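Local coordinates for coenzyme PQQ synthesis protein B (Methylobacterium extorquens, PDB 4Z7R), which takes part in the biosynthesis of pyrroloquinoline quinone as a zinc-binding protein of the metallo-beta-lactamase fold, and may help transport PQQ or its precursor, at the interface of chains A and B. Residues are numbered along the deposited sequence; one frame, centred on the assembly and turned at random. Chains: chain A/B, Coenzyme PQQ synthesis protein B.

The interface of chains A and B. Residues chain A 72, 77-79, 102, 104; chain B 17-18.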
ATOM      1  N   PRO A  72      -2.173 -11.728 -12.881  0.75 10.85           N
ATOM      2  CA  PRO A  72      -3.451 -12.059 -13.518  1.00 10.44           C
ATOM      3  C   PRO A  72      -3.262 -12.930 -14.759  0.68 11.11           C
ATOM      4  O   PRO A  72      -2.239 -12.830 -15.437  1.00 11.64           O
ATOM      5  CB  PRO A  72      -4.029 -10.688 -13.886  0.72 10.36           C
ATOM      6  CG  PRO A  72      -2.837  -9.781 -13.975  0.99 10.83           C
ATOM      7  CD  PRO A  72      -1.894 -10.282 -12.917  1.00 10.96           C
ATOM      8  N   ARG A  77     -10.621  -9.623 -16.146  0.99 15.18           N
ATOM      9  CA  ARG A  77     -10.864  -9.866 -14.722  1.00 15.39           C
ATOM     10  C   ARG A  77     -10.517 -11.292 -14.305  0.70 14.15           C
ATOM     11  O   ARG A  77     -11.334 -11.997 -13.709  1.00 13.25           O
ATOM     12  CB  ARG A  77     -12.323  -9.553 -14.381  1.00 16.69           C
ATOM     13  CG  ARG A  77     -12.695  -8.089 -14.579  0.89 18.54           C
ATOM     14  CD  ARG A  77     -14.123  -7.798 -14.133  1.00 20.60           C
ATOM     15  NE  ARG A  77     -15.107  -8.371 -15.046  0.81 22.68           N
ATOM     16  CZ  ARG A  77     -15.547  -7.765 -16.144  0.88 23.86           C
ATOM     17  NH1 ARG A  77     -15.091  -6.564 -16.467  0.73 24.24           N
ATOM     18  NH2 ARG A  77     -16.443  -8.360 -16.921  0.70 24.60           N
ATOM     19  N   HIS A  78      -9.296 -11.709 -14.621  0.78 14.02           N
ATOM     20  CA  HIS A  78      -8.896 -13.098 -14.444  0.82 13.09           C
ATOM     21  C   HIS A  78      -7.697 -13.213 -13.506  0.85 12.96           C
ATOM     22  O   HIS A  78      -6.572 -13.453 -13.947  0.74 13.19           O
ATOM     23  CB  HIS A  78      -8.575 -13.721 -15.802  1.00 12.61           C
ATOM     24  CG  HIS A  78      -8.593 -15.219 -15.805  0.80 12.37           C
ATOM     25  ND1 HIS A  78      -8.269 -15.961 -16.920  0.87 12.52           N
ATOM     26  CD2 HIS A  78      -8.900 -16.111 -14.835  0.94 12.60           C
ATOM     27  CE1 HIS A  78      -8.375 -17.248 -16.637  0.60 12.89           C
ATOM     28  NE2 HIS A  78      -8.757 -17.366 -15.378  0.87 12.88           N
ATOM     29  N   SER A  79      -7.951 -13.045 -12.213  0.94 12.80           N
ATOM     30  CA  SER A  79      -6.896 -13.076 -11.203  0.78 12.70           C
ATOM     31  C   SER A  79      -6.806 -14.437 -10.525  0.75 12.49           C
ATOM     32  O   SER A  79      -7.825 -15.092 -10.314  0.93 11.98           O
ATOM     33  CB  SER A  79      -7.135 -11.994 -10.150  1.00 12.13           C
ATOM     34  OG  SER A  79      -6.223 -12.129  -9.076  1.00 11.83           O
ATOM     35  N   GLU A 102     -11.193  -3.110  -8.380  0.94 12.40           N
ATOM     36  CA  GLU A 102     -11.632  -2.893  -9.760  0.85 13.08           C
ATOM     37  C   GLU A 102     -12.510  -4.010 -10.321  0.67 12.96           C
ATOM     38  O   GLU A 102     -12.162  -4.642 -11.319  0.92 12.97           O
ATOM     39  CB  GLU A 102     -10.424  -2.689 -10.676  0.76 13.60           C
ATOM     40  CG  GLU A 102      -9.699  -1.367 -10.454  0.83 14.11           C
ATOM     41  CD  GLU A 102      -8.640  -1.450  -9.375  0.77 14.52           C
ATOM     42  OE1 GLU A 102      -8.580  -2.481  -8.670  0.85 15.38           O
ATOM     43  OE2 GLU A 102      -7.872  -0.476  -9.223  0.74 14.17           O
ATOM     44  N   GLN A 104     -13.220  -6.980  -9.427  1.00 13.30           N
ATOM     45  CA  GLN A 104     -12.766  -8.365  -9.372  1.00 13.68           C
ATOM     46  C   GLN A 104     -13.541  -9.179  -8.341  0.85 13.92           C
ATOM     47  O   GLN A 104     -13.536  -8.857  -7.154  0.83 13.91           O
ATOM     48  CB  GLN A 104     -11.274  -8.430  -9.059  0.98 13.71           C
ATOM     49  CG  GLN A 104     -10.686  -9.818  -9.225  1.00 13.66           C
ATOM     50  CD  GLN A 104     -10.669 -10.252 -10.674  0.67 13.28           C
ATOM     51  OE1 GLN A 104     -10.572  -9.422 -11.575  0.82 13.13           O
ATOM     52  NE2 GLN A 104     -10.767 -11.555 -10.907  1.00 13.04           N
TER
ATOM     53  N   TRP B  17      -3.642  -4.686 -11.032  1.00 10.62           N
ATOM     54  CA  TRP B  17      -3.474  -6.016 -10.452  0.85 10.33           C
ATOM     55  C   TRP B  17      -4.329  -7.099 -11.109  0.68 11.29           C
ATOM     56  O   TRP B  17      -3.952  -8.270 -11.097  0.93 11.61           O
ATOM     57  CB  TRP B  17      -3.771  -5.983  -8.951  1.00  9.38           C
ATOM     58  CG  TRP B  17      -5.221  -5.854  -8.623  0.85  8.45           C
ATOM     59  CD1 TRP B  17      -5.984  -4.724  -8.690  0.79  8.55           C
ATOM     60  CD2 TRP B  17      -6.090  -6.902  -8.180  0.79  8.12           C
ATOM     61  NE1 TRP B  17      -7.277  -5.005  -8.312  0.95  8.42           N
ATOM     62  CE2 TRP B  17      -7.365  -6.335  -7.992  0.74  8.22           C
ATOM     63  CE3 TRP B  17      -5.912  -8.266  -7.922  0.91  7.63           C
ATOM     64  CZ2 TRP B  17      -8.455  -7.081  -7.556  0.85  7.90           C
ATOM     65  CZ3 TRP B  17      -6.996  -9.006  -7.490  0.84  7.85           C
ATOM     66  CH2 TRP B  17      -8.251  -8.411  -7.308  0.82  7.95           C
ATOM     67  N   ASN B  18      -5.473  -6.719 -11.674  1.00 11.95           N
ATOM     68  CA  ASN B  18      -6.340  -7.699 -12.331  0.96 12.80           C
ATOM     69  C   ASN B  18      -6.508  -7.429 -13.823  0.78 13.18           C
ATOM     70  O   ASN B  18      -7.499  -7.837 -14.429  0.91 13.77           O
ATOM     71  CB  ASN B  18      -7.719  -7.742 -11.658  1.00 13.09           C
ATOM     72  CG  ASN B  18      -8.521  -6.470 -11.875  0.98 13.56           C
ATOM     73  OD1 ASN B  18      -7.963  -5.394 -12.083  0.96 13.87           O
ATOM     74  ND2 ASN B  18      -9.844  -6.593 -11.835  0.97 14.02           N
TER
HETATM   75  O   HOH W   1      -3.948 -10.806  -9.916  1.00 11.16           O
HETATM   76  O   HOH W   2      -7.229 -10.697 -16.047  1.00 19.66           O
HETATM   77  O   HOH W   3      -9.051  -7.014 -16.495  1.00 23.51           O
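B:Trp17 and B:Asn18 press into chain A between A:Glu102, A:Gln104 and A:Ser79, in a two-fold interface between two copies of this metallo-beta-lactamase-fold protein; whether the dimer forms in solution the structure alone does not show. The pair illustrates how a short loop segment can dock mainly through amide and indole hydrogen bonds. The indole N-H of B:Trp17 donates from NE1 to the A:Glu102 carboxylate oxygen OE1 at 2.9 Å. That oxygen lies almost in the ring plane; it is met from the syn side, but with the donor 35° out of the carboxylate plane. The A:Glu102 chain bends at its second torsion (chi2 87°), which brings the carboxylate to the pyrrole edge. Farther along the indole, the aliphatic stem of A:Gln104 comes slantwise at the outer rim by CZ2 and CH2, on the side of the face that carries B:Asn18 CB; its CG lies 3.4 Å from CH2 of B:Trp17, and A:Ser79 OG lies 3.6 Å from CZ3 of the same ring.

The side-chain amide of B:Asn18 uses ND2 twice. One bond, 2.9 Å from ND2 to OE1 of A:Gln104, is fairly straight (163° at H) and reaches an in-plane lone pair, with the two amides nearly perpendicular. The other runs to the backbone O of A:Glu102, approached from above its carbonyl plane. Within chain B, CB of B:Asn18 sits over the centre of the B:Trp17 ring, a contact that may help hold the two side chains in register.

Behind these contacts, NE2 of A:Gln104 donates to the backbone O of A:Arg77 at 2.9 Å, from above its carbonyl plane; the bond is consistent with an amide turned to point OE1 at B:Asn18. Water finishes the seam: one molecule links A:Ser79 OG to the backbone O of B:Trp17, and two others join the backbone O of B:Asn18 to the amide nitrogens of A:Arg77 and A:His78. A:Pro72 packs its ring carbons against the same B:Trp17 carbonyl, CD lying 3.4 Å from O.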